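Local coordinates for conserved hypothetical protein (Pseudomonas aeruginosa, PDB 1YLL) that is of unknown function but belongs to the HutD family of the cupin clan and may be linked to histidine utilisation, at residues I29-D32 and G36-G39; G41-I46 and S56-Y61; G150-L155 and R160-A165; L169-L174 and Q178-T183. One frame throughout, in Å; residues are numbered along the deposited sequence.

The four contacts follow one another along the chain; none encloses or crosses another. Contact 1 closes over residues 33-35, within the loop between strands 24-31 and 42-49. Contact 2 starts on that second strand and closes over residues 47-55, reaching the loop before strand 62-69. The two touch, with D32 OD2 2.7 Å from G41 N. Contact 3 closes the hairpin of strands 151-155 and 158-163. Contact 4 packs strand 168-171 and the loop after it, by side chains, on strand 178-184. That strand pairs with 151-155 of contact 3; 168-171 belongs to the sheet of 6-9 and 141-146. The centres of contacts 2 and 3 lie about 26 Å apart, on opposite sides of the chain's centre.

Contact 1. Residues I29-D32 and G36-G39; sequences IARD and GLDG
R31 reaches from the end of strand 24-31 to the backbone of G36, in the loop before strand 42-49. The polar part of the contact is the grip of the guanidinium on one carbonyl oxygen. R31 NH1 donates to G36 O over 2.9 Å, with an N-H...O angle of 153°. G36 O lies close to the guanidinium plane, so the bond leaves from the edge of the group. R31 NH2 adds a weak second bond to G36 O at 3.4 Å.

The side chain gets there by a bent path. CG sits between the backbone N and the carbonyl carbon (chi1 62°), and the chain turns again at chi3.

The apolar part is small. L37 CD2 comes up near the guanidinium plane, 4.2 Å from R31 NH2. The L37 side chain also touches R43 and F58.

The other polar partners lie outside the two segments. R31 NE forms a salt bridge with E28 OE1, and R31 NH1 also donates to G34 O. E28, G34 O and G36 O together probably restrict rotation of the guanidinium. E28 is shared with R43 and probably offsets the charge of the two arginines only in part.

G36 has a positive phi (67°), a backbone shape that glycine adopts easily. Nearby, I29 and A30 both face L44 and form a classic beta bulge in strand 24-31. The arrangement is an irregular loop between two antiparallel neighbours of a beta sheet, tied back by an arginine from the first strand. It belongs to the all-beta, cupin-type architecture of the HutD family.

Contact 2. Residues G41-I46 and S56-Y61; sequences GWRLSI and SGFAGY
The guanidinium of R43 and the ring of F58 meet obliquely, with R43 NH2 4.2 Å from F58 CZ. Their planes are 22° apart, and the two side chains cross at about a right angle. One face of the guanidinium carries S45 CB, 3.8 Å above the plane and offset toward the rim. The edge of the Y61 ring faces the backbone of G41, with Y61 CE2 4.4 Å from G41 O. F58 C also lies in the plane of the Y61 ring.

R43 spans the gap because its chain is extended from CG to NE, with CG anti to the backbone N (chi1 178°). F58 and Y61 are the two ends of a type II beta turn, closed by the bond from Y61 N to F58 O at 3.1 Å. The side chains of F58 and Y61 both set out toward residues 41-46.

The polar ends are held elsewhere. R43 NE forms a salt bridge with E28 OE2, and Y61 OH bonds to F40 O.

The contact between the two segments is therefore van der Waals packing. The NH2 end of R43 packs loosely on F58, while its NE is engaged by E28. That carboxylate is shared with R31, so it probably offsets the charge of R43 only in part.

Contact 3. Residues G150-L155 and R160-A165; sequences GVAISL and RGQLAA
L163 O is gripped by several donors at the open end of the hairpin. G150 N donates to L163 O at 3.1 Å, nearly along the C=O axis. V151 N adds a weak bond to the same oxygen. Water 1 donates to L163 O at 2.6 Å and accepts from V151 N, so it bridges V151 N and L163 O, whose direct bond is weak. G150 and V151 both face L163: this is a G1 beta bulge, and the backbone angles of G150 suit glycine.

Beyond the bulge the strands run antiparallel, with axes 4.7 Å apart at their closest. L163 N returns a bond to V151 O at 2.8 Å. I153 N donates to G161 O, and R160 N donates to I153 O at 2.8 Å. A152 and Q162 form a non-hydrogen-bonded pair, and A152 CB packs on Q162 CG at 3.8 Å.

On the face of I153 and L163, the CD1 methyls of the two residues meet more closely than usual van der Waals contact, with I153 CD1 3.4 Å from L163 CD1. I153 CG1 stands beside its backbone N (chi1 -49°), and its side chain crosses that of L163 at a slant. L182 packs on I153, and L144 on L163.

R160 folds back at chi2 and chi3, and its CG lies 4.1 Å from L155 CB. Water 2 lies in the guanidinium plane. It accepts from R160 NH1 and donates to L155 O.

The chemistry is a backbone ladder with water at both ends: one water fills in where the bulge stretches the pairing, and the other ties an arginine to the neighbouring strand.

Contact 4. Residues L169-L174 and Q178-T183; sequences LCAEGL and QHWRLT
W180 holds its CG beside the backbone N (chi1 -65°), which sends the indole across to strand 168-171 and the turn after it. L169 has its CG anti to the backbone N (chi1 172°) and reaches out from the opposite direction. L174 comes in at a slant.

The benzo end of the indole does the touching. L174 CD1 lies in the ring plane at the edge, 3.8 Å from W180 CZ2. A171 CB is also at the edge, near the plane, 4.0 Å from W180 CH2. L169 CD2 approaches obliquely and lies 3.8 Å from W180 CZ3. L174 and A171 would limit how far the indole can slide in its own plane. W135 of strand 132-137 stacks on the indole, and L142 of strand 141-146 also packs on it.

Q178 closes the group at the loop end. Its side chain bends at chi2 and crosses that of L174 at a slant, in van der Waals contact. Q178 also touches L155.

The two strands do not pair with each other here. The CA atoms are 8.0 Å apart at L174 and Q178, and they are 11.5 Å apart at L169 and L182. The side chain of W180 spans the space between. Strand 168-171 pairs with 6-9 and 141-146, while 178-184 pairs with 132-137 and 151-155. The contact is part of the apolar interior between two facing antiparallel sheets, as in the beta-barrel of a cupin fold.

Contact 1. Residues I29-D32 and G36-G39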
loop_
_atom_site.group_PDB
_atom_site.type_symbol
_atom_site.label_atom_id
_atom_site.label_comp_id
_atom_site.label_asym_id
_atom_site.label_seq_id
_atom_site.Cartn_x
_atom_site.Cartn_y
_atom_site.Cartn_z
ATOM N N ILE D 29 18.355 13.507 -15.103
ATOM C CA ILE D 29 17.702 12.595 -14.178
ATOM C C ILE D 29 17.886 11.160 -14.639
ATOM O O ILE D 29 18.261 10.285 -13.845
ATOM C CB ILE D 29 16.187 12.922 -14.098
ATOM C CG1 ILE D 29 16.006 14.342 -13.529
ATOM C CG2 ILE D 29 15.460 11.882 -13.231
ATOM C CD1 ILE D 29 14.569 14.816 -13.550
ATOM N N ALA D 30 17.638 10.922 -15.922
ATOM C CA ALA D 30 17.727 9.578 -16.450
ATOM C C ALA D 30 17.714 9.548 -17.973
ATOM O O ALA D 30 17.289 10.507 -18.618
ATOM C CB ALA D 30 16.524 8.782 -15.923
ATOM N N ARG D 31 18.186 8.448 -18.554
ATOM C CA ARG D 31 18.122 8.251 -20.004
ATOM C C ARG D 31 17.928 6.748 -20.210
ATOM O O ARG D 31 18.207 5.966 -19.304
ATOM C CB ARG D 31 19.395 8.698 -20.717
ATOM C CG ARG D 31 20.618 7.919 -20.296
ATOM C CD ARG D 31 21.767 8.279 -21.218
ATOM N NE ARG D 31 22.076 9.711 -21.154
ATOM C CZ ARG D 31 22.778 10.358 -22.073
ATOM N NH1 ARG D 31 23.257 9.708 -23.128
ATOM N NH2 ARG D 31 22.956 11.664 -21.971
ATOM N N ASP D 32 17.433 6.348 -21.376
ATOM C CA ASP D 32 17.256 4.929 -21.605
ATOM C C ASP D 32 18.612 4.264 -21.761
ATOM O O ASP D 32 18.823 3.147 -21.275
ATOM C CB ASP D 32 16.381 4.637 -22.830
ATOM C CG ASP D 32 16.967 5.158 -24.137
ATOM O OD1 ASP D 32 16.746 4.485 -25.181
ATOM O OD2 ASP D 32 17.616 6.219 -24.151
ATOM N N GLY D 36 26.483 10.387 -24.772
ATOM C CA GLY D 36 26.419 11.774 -25.184
ATOM C C GLY D 36 25.022 12.317 -25.376
ATOM O O GLY D 36 24.027 11.626 -25.145
ATOM N N LEU D 37 24.943 13.560 -25.832
ATOM C CA LEU D 37 23.645 14.187 -26.033
ATOM C C LEU D 37 22.936 13.918 -27.366
ATOM O O LEU D 37 21.898 14.527 -27.653
ATOM C CB LEU D 37 23.783 15.692 -25.797
ATOM C CG LEU D 37 24.192 16.022 -24.356
ATOM C CD1 LEU D 37 24.455 17.511 -24.227
ATOM C CD2 LEU D 37 23.097 15.579 -23.379
ATOM N N ASP D 38 23.491 13.012 -28.172
ATOM C CA ASP D 38 22.891 12.658 -29.457
ATOM C C ASP D 38 22.744 11.145 -29.601
ATOM O O ASP D 38 22.345 10.660 -30.654
ATOM C CB ASP D 38 23.734 13.204 -30.620
ATOM C CG ASP D 38 25.146 12.628 -30.657
ATOM O OD1 ASP D 38 25.557 11.919 -29.706
ATOM O OD2 ASP D 38 25.855 12.898 -31.657
ATOM N N GLY D 39 23.061 10.411 -28.535
ATOM C CA GLY D 39 22.974 8.958 -28.583
ATOM C C GLY D 39 21.902 8.275 -27.770
ATOM O O GLY D 39 21.814 7.049 -27.778
#

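Contact 2. Residues G41-I46 and S56-Y61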
loop_
_atom_site.group_PDB
_atom_site.type_symbol
_atom_site.label_atom_id
_atom_site.label_comp_id
_atom_site.label_asym_id
_atom_site.label_seq_id
_atom_site.Cartn_x
_atom_site.Cartn_y
_atom_site.Cartn_z
ATOM N N GLY D 41 17.791 7.484 -26.487
ATOM C CA GLY D 41 16.453 7.348 -27.047
ATOM C C GLY D 41 15.526 8.353 -26.369
ATOM O O GLY D 41 14.649 8.941 -26.992
ATOM N N TRP D 42 15.697 8.520 -25.067
ATOM C CA TRP D 42 14.935 9.531 -24.342
ATOM C C TRP D 42 15.807 9.959 -23.175
ATOM O O TRP D 42 16.689 9.214 -22.709
ATOM C CB TRP D 42 13.549 9.037 -23.863
ATOM C CG TRP D 42 13.551 7.806 -23.018
ATOM C CD1 TRP D 42 13.187 6.544 -23.409
ATOM C CD2 TRP D 42 13.898 7.709 -21.635
ATOM N NE1 TRP D 42 13.288 5.677 -22.364
ATOM C CE2 TRP D 42 13.730 6.356 -21.259
ATOM C CE3 TRP D 42 14.340 8.634 -20.672
ATOM C CZ2 TRP D 42 13.996 5.890 -19.953
ATOM C CZ3 TRP D 42 14.595 8.173 -19.379
ATOM C CH2 TRP D 42 14.428 6.814 -19.031
ATOM N N ARG D 43 15.598 11.193 -22.744
ATOM C CA ARG D 43 16.344 11.755 -21.644
ATOM C C ARG D 43 15.435 12.695 -20.866
ATOM O O ARG D 43 14.682 13.479 -21.464
ATOM C CB ARG D 43 17.525 12.558 -22.172
ATOM C CG ARG D 43 18.358 13.231 -21.132
ATOM C CD ARG D 43 19.616 13.748 -21.798
ATOM N NE ARG D 43 20.360 14.708 -20.987
ATOM C CZ ARG D 43 20.122 16.018 -20.950
ATOM N NH1 ARG D 43 20.877 16.797 -20.187
ATOM N NH2 ARG D 43 19.129 16.552 -21.639
ATOM N N LEU D 44 15.510 12.611 -19.543
ATOM C CA LEU D 44 14.704 13.463 -18.666
ATOM C C LEU D 44 15.694 14.304 -17.874
ATOM O O LEU D 44 16.711 13.788 -17.380
ATOM C CB LEU D 44 13.904 12.584 -17.696
ATOM C CG LEU D 44 12.400 12.659 -17.402
ATOM C CD1 LEU D 44 12.199 12.720 -15.873
ATOM C CD2 LEU D 44 11.704 13.797 -18.145
ATOM N N SER D 45 15.418 15.584 -17.712
ATOM C CA SER D 45 16.367 16.414 -16.982
ATOM C C SER D 45 15.705 17.663 -16.415
ATOM O O SER D 45 14.576 18.002 -16.780
ATOM C CB SER D 45 17.475 16.878 -17.936
ATOM O OG SER D 45 16.916 17.629 -19.031
ATOM N N ILE D 46 16.441 18.325 -15.517
ATOM C CA ILE D 46 16.012 19.593 -14.939
ATOM C C ILE D 46 17.102 20.569 -15.359
ATOM O O ILE D 46 18.282 20.253 -15.259
ATOM C CB ILE D 46 16.020 19.578 -13.420
ATOM C CG1 ILE D 46 14.939 18.665 -12.884
ATOM C CG2 ILE D 46 15.809 21.008 -12.892
ATOM C CD1 ILE D 46 15.270 18.341 -11.426
ATOM N N SER D 56 20.390 25.229 -27.375
ATOM C CA SER D 56 21.157 24.383 -28.273
ATOM C C SER D 56 20.217 23.358 -28.883
ATOM O O SER D 56 19.226 22.954 -28.265
ATOM C CB SER D 56 22.262 23.673 -27.491
ATOM O OG SER D 56 23.164 24.619 -26.930
ATOM N N GLY D 57 20.541 22.913 -30.086
ATOM C CA GLY D 57 19.680 21.961 -30.760
ATOM C C GLY D 57 19.858 20.511 -30.380
ATOM O O GLY D 57 20.916 20.072 -29.938
ATOM N N PHE D 58 18.786 19.766 -30.569
ATOM C CA PHE D 58 18.788 18.331 -30.308
ATOM C C PHE D 58 18.156 17.842 -31.572
ATOM O O PHE D 58 16.977 17.493 -31.636
ATOM C CB PHE D 58 17.936 18.001 -29.082
ATOM C CG PHE D 58 18.678 18.158 -27.768
ATOM C CD1 PHE D 58 18.712 19.382 -27.105
ATOM C CD2 PHE D 58 19.321 17.074 -27.193
ATOM C CE1 PHE D 58 19.374 19.504 -25.879
ATOM C CE2 PHE D 58 19.994 17.172 -25.965
ATOM C CZ PHE D 58 20.014 18.402 -25.304
ATOM N N ALA D 59 18.966 17.866 -32.626
ATOM C CA ALA D 59 18.526 17.458 -33.945
ATOM C C ALA D 59 17.849 16.099 -33.965
ATOM O O ALA D 59 18.402 15.111 -33.459
ATOM C CB ALA D 59 19.726 17.431 -34.893
ATOM N N GLY D 60 16.671 16.059 -34.580
ATOM C CA GLY D 60 15.934 14.818 -34.714
ATOM C C GLY D 60 15.052 14.426 -33.542
ATOM O O GLY D 60 14.248 13.492 -33.651
ATOM N N TYR D 61 15.182 15.147 -32.430
ATOM C CA TYR D 61 14.401 14.849 -31.234
ATOM C C TYR D 61 13.197 15.740 -31.040
ATOM O O TYR D 61 13.172 16.881 -31.511
ATOM C CB TYR D 61 15.252 15.023 -29.976
ATOM C CG TYR D 61 16.363 14.032 -29.801
ATOM C CD1 TYR D 61 17.660 14.332 -30.226
ATOM C CD2 TYR D 61 16.137 12.810 -29.178
ATOM C CE1 TYR D 61 18.715 13.425 -30.018
ATOM C CE2 TYR D 61 17.169 11.895 -28.958
ATOM C CZ TYR D 61 18.464 12.205 -29.369
ATOM O OH TYR D 61 19.505 11.354 -29.075
#

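Contact 3. Residues G150-L155 and R160-A165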
loop_
_atom_site.group_PDB
_atom_site.type_symbol
_atom_site.label_atom_id
_atom_site.label_comp_id
_atom_site.label_asym_id
_atom_site.label_seq_id
_atom_site.Cartn_x
_atom_site.Cartn_y
_atom_site.Cartn_z
ATOM N N GLY D 150 6.370 14.646 -0.579
ATOM C CA GLY D 150 5.321 13.858 0.032
ATOM C C GLY D 150 4.497 12.877 -0.760
ATOM O O GLY D 150 3.495 12.376 -0.236
ATOM N N VAL D 151 4.900 12.566 -1.990
ATOM C CA VAL D 151 4.103 11.634 -2.769
ATOM C C VAL D 151 4.499 10.184 -2.618
ATOM O O VAL D 151 5.632 9.788 -2.923
ATOM C CB VAL D 151 4.131 11.988 -4.272
ATOM C CG1 VAL D 151 3.307 10.966 -5.069
ATOM C CG2 VAL D 151 3.550 13.388 -4.477
ATOM N N ALA D 152 3.552 9.380 -2.150
ATOM C CA ALA D 152 3.783 7.956 -1.984
ATOM C C ALA D 152 3.212 7.237 -3.209
ATOM O O ALA D 152 2.129 7.568 -3.676
ATOM C CB ALA D 152 3.114 7.447 -0.706
ATOM N N ILE D 153 3.939 6.241 -3.691
ATOM C CA ILE D 153 3.525 5.501 -4.877
ATOM C C ILE D 153 3.307 4.022 -4.628
ATOM O O ILE D 153 4.108 3.368 -3.960
ATOM C CB ILE D 153 4.601 5.544 -5.989
ATOM C CG1 ILE D 153 5.076 6.966 -6.239
ATOM C CG2 ILE D 153 4.029 4.965 -7.275
ATOM C CD1 ILE D 153 6.262 7.039 -7.217
ATOM N N SER D 154 2.216 3.490 -5.158
ATOM C CA SER D 154 2.007 2.065 -5.023
ATOM C C SER D 154 1.730 1.547 -6.430
ATOM O O SER D 154 1.202 2.280 -7.267
ATOM C CB SER D 154 0.846 1.773 -4.079
ATOM O OG SER D 154 -0.375 2.116 -4.678
ATOM N N LEU D 155 2.141 0.307 -6.687
ATOM C CA LEU D 155 1.957 -0.354 -7.975
ATOM C C LEU D 155 1.299 -1.706 -7.688
ATOM O O LEU D 155 1.828 -2.501 -6.899
ATOM C CB LEU D 155 3.303 -0.557 -8.669
ATOM C CG LEU D 155 3.401 -1.453 -9.920
ATOM C CD1 LEU D 155 2.446 -0.978 -11.012
ATOM C CD2 LEU D 155 4.825 -1.409 -10.446
ATOM N N ARG D 160 5.636 1.267 -3.036
ATOM C CA ARG D 160 6.954 1.153 -3.641
ATOM C C ARG D 160 7.892 2.276 -3.260
ATOM O O ARG D 160 8.990 2.381 -3.812
ATOM C CB ARG D 160 6.840 1.109 -5.171
ATOM C CG ARG D 160 6.009 -0.059 -5.684
ATOM C CD ARG D 160 6.537 -1.356 -5.114
ATOM N NE ARG D 160 7.883 -1.623 -5.599
ATOM C CZ ARG D 160 8.160 -2.434 -6.611
ATOM N NH1 ARG D 160 7.177 -3.065 -7.236
ATOM N NH2 ARG D 160 9.416 -2.596 -7.005
ATOM N N GLY D 161 7.470 3.124 -2.334
ATOM C CA GLY D 161 8.344 4.215 -1.952
ATOM C C GLY D 161 7.673 5.567 -1.866
ATOM O O GLY D 161 6.469 5.718 -2.108
ATOM N N GLN D 162 8.473 6.560 -1.501
ATOM C CA GLN D 162 8.000 7.918 -1.347
ATOM C C GLN D 162 8.982 8.863 -1.979
ATOM O O GLN D 162 10.197 8.650 -1.917
ATOM C CB GLN D 162 7.881 8.279 0.118
ATOM C CG GLN D 162 6.605 7.832 0.778
ATOM C CD GLN D 162 6.625 8.101 2.265
ATOM O OE1 GLN D 162 7.317 7.412 3.020
ATOM N NE2 GLN D 162 5.883 9.118 2.697
ATOM N N LEU D 163 8.447 9.929 -2.551
ATOM C CA LEU D 163 9.277 10.920 -3.205
ATOM C C LEU D 163 9.346 12.265 -2.488
ATOM O O LEU D 163 8.327 12.834 -2.100
ATOM C CB LEU D 163 8.767 11.143 -4.643
ATOM C CG LEU D 163 9.006 10.159 -5.809
ATOM C CD1 LEU D 163 8.656 8.745 -5.472
ATOM C CD2 LEU D 163 8.167 10.639 -6.992
ATOM N N ALA D 164 10.569 12.774 -2.345
ATOM C CA ALA D 164 10.776 14.102 -1.774
ATOM C C ALA D 164 10.755 15.034 -3.001
ATOM O O ALA D 164 10.674 14.554 -4.155
ATOM C CB ALA D 164 12.134 14.183 -1.066
ATOM N N ALA D 165 10.830 16.339 -2.770
ATOM C CA ALA D 165 10.804 17.299 -3.883
ATOM C C ALA D 165 11.919 17.024 -4.883
ATOM O O ALA D 165 13.090 16.887 -4.522
ATOM C CB ALA D 165 10.915 18.728 -3.364
HETATM O O HOH W 1 6.646 14.066 -3.682
HETATM O O HOH W 2 4.373 -3.741 -7.060
#

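Contact 4. Residues L169-L174 and Q178-T183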
loop_
_atom_site.group_PDB
_atom_site.type_symbol
_atom_site.label_atom_id
_atom_site.label_comp_id
_atom_site.label_asym_id
_atom_site.label_seq_id
_atom_site.Cartn_x
_atom_site.Cartn_y
_atom_site.Cartn_z
ATOM N N LEU D 169 10.538 8.596 -9.756
ATOM C CA LEU D 169 10.454 7.157 -9.872
ATOM C C LEU D 169 10.807 6.817 -11.309
ATOM O O LEU D 169 10.394 7.516 -12.225
ATOM C CB LEU D 169 9.040 6.678 -9.623
ATOM C CG LEU D 169 8.909 5.185 -9.945
ATOM C CD1 LEU D 169 8.984 4.415 -8.643
ATOM C CD2 LEU D 169 7.630 4.887 -10.658
ATOM N N CYS D 170 11.592 5.766 -11.516
ATOM C CA CYS D 170 11.902 5.351 -12.887
ATOM C C CYS D 170 11.574 3.870 -12.957
ATOM O O CYS D 170 12.218 3.076 -12.267
ATOM C CB CYS D 170 13.388 5.554 -13.222
ATOM S SG CYS D 170 13.857 5.021 -14.948
ATOM N N ALA D 171 10.561 3.501 -13.741
ATOM C CA ALA D 171 10.187 2.094 -13.912
ATOM C C ALA D 171 10.319 1.722 -15.389
ATOM O O ALA D 171 9.717 2.343 -16.269
ATOM C CB ALA D 171 8.756 1.844 -13.434
ATOM N N GLU D 172 11.109 0.695 -15.668
ATOM C CA GLU D 172 11.316 0.295 -17.050
ATOM C C GLU D 172 11.017 -1.178 -17.219
ATOM O O GLU D 172 11.035 -1.916 -16.251
ATOM C CB GLU D 172 12.773 0.540 -17.468
ATOM C CG GLU D 172 13.095 1.911 -18.014
ATOM C CD GLU D 172 14.557 2.006 -18.430
ATOM O OE1 GLU D 172 15.425 1.917 -17.540
ATOM O OE2 GLU D 172 14.833 2.155 -19.641
ATOM N N GLY D 173 10.739 -1.577 -18.450
ATOM C CA GLY D 173 10.472 -2.972 -18.748
ATOM C C GLY D 173 9.192 -3.528 -18.169
ATOM O O GLY D 173 9.085 -4.735 -17.932
ATOM N N LEU D 174 8.224 -2.651 -17.922
ATOM C CA LEU D 174 6.934 -3.059 -17.376
ATOM C C LEU D 174 6.197 -3.841 -18.443
ATOM O O LEU D 174 6.260 -3.502 -19.624
ATOM C CB LEU D 174 6.115 -1.826 -16.969
ATOM C CG LEU D 174 6.682 -0.949 -15.840
ATOM C CD1 LEU D 174 6.118 0.465 -15.948
ATOM C CD2 LEU D 174 6.331 -1.539 -14.502
ATOM N N GLN D 178 -0.808 -1.984 -15.851
ATOM C CA GLN D 178 -0.364 -1.628 -14.516
ATOM C C GLN D 178 -1.341 -0.718 -13.807
ATOM O O GLN D 178 -1.930 0.185 -14.424
ATOM C CB GLN D 178 0.989 -0.900 -14.580
ATOM C CG GLN D 178 2.063 -1.573 -15.462
ATOM C CD GLN D 178 2.470 -2.962 -14.945
ATOM O OE1 GLN D 178 2.751 -3.876 -15.735
ATOM N NE2 GLN D 178 2.503 -3.117 -13.638
ATOM N N HIS D 179 -1.498 -0.922 -12.507
ATOM C CA HIS D 179 -2.368 -0.069 -11.721
ATOM C C HIS D 179 -1.492 0.772 -10.803
ATOM O O HIS D 179 -0.868 0.269 -9.867
ATOM C CB HIS D 179 -3.381 -0.880 -10.893
ATOM C CG HIS D 179 -4.375 -0.020 -10.187
ATOM N ND1 HIS D 179 -5.187 -0.491 -9.176
ATOM C CD2 HIS D 179 -4.672 1.296 -10.328
ATOM C CE1 HIS D 179 -5.937 0.500 -8.721
ATOM N NE2 HIS D 179 -5.644 1.595 -9.405
ATOM N N TRP D 180 -1.412 2.062 -11.105
ATOM C CA TRP D 180 -0.604 3.004 -10.340
ATOM C C TRP D 180 -1.450 3.885 -9.435
ATOM O O TRP D 180 -2.439 4.465 -9.886
ATOM C CB TRP D 180 0.163 3.951 -11.289
ATOM C CG TRP D 180 1.168 3.292 -12.151
ATOM C CD1 TRP D 180 1.028 2.916 -13.461
ATOM C CD2 TRP D 180 2.503 2.969 -11.778
ATOM N NE1 TRP D 180 2.203 2.388 -13.921
ATOM C CE2 TRP D 180 3.127 2.406 -12.909
ATOM C CE3 TRP D 180 3.234 3.107 -10.587
ATOM C CZ2 TRP D 180 4.461 1.976 -12.893
ATOM C CZ3 TRP D 180 4.581 2.676 -10.569
ATOM C CH2 TRP D 180 5.165 2.124 -11.713
ATOM N N ARG D 181 -1.038 4.032 -8.174
ATOM C CA ARG D 181 -1.764 4.880 -7.242
ATOM C C ARG D 181 -0.803 5.801 -6.501
ATOM O O ARG D 181 0.227 5.357 -6.018
ATOM C CB ARG D 181 -2.558 4.043 -6.231
ATOM C CG ARG D 181 -3.365 4.940 -5.269
ATOM C CD ARG D 181 -4.104 4.137 -4.198
ATOM N NE ARG D 181 -5.003 3.154 -4.777
ATOM C CZ ARG D 181 -6.096 3.451 -5.476
ATOM N NH1 ARG D 181 -6.438 4.719 -5.683
ATOM N NH2 ARG D 181 -6.842 2.475 -5.981
ATOM N N LEU D 182 -1.118 7.090 -6.439
ATOM C CA LEU D 182 -0.265 8.029 -5.736
ATOM C C LEU D 182 -1.074 8.609 -4.596
ATOM O O LEU D 182 -2.277 8.850 -4.726
ATOM C CB LEU D 182 0.146 9.182 -6.645
ATOM C CG LEU D 182 0.772 8.765 -7.975
ATOM C CD1 LEU D 182 1.050 10.036 -8.766
ATOM C CD2 LEU D 182 2.017 7.993 -7.776
ATOM N N THR D 183 -0.397 8.860 -3.488
ATOM C CA THR D 183 -1.063 9.441 -2.342
ATOM C C THR D 183 -0.189 10.548 -1.751
ATOM O O THR D 183 1.038 10.505 -1.857
ATOM C CB THR D 183 -1.343 8.365 -1.299
ATOM O OG1 THR D 183 -1.967 8.970 -0.165
ATOM C CG2 THR D 183 -0.071 7.701 -0.882
#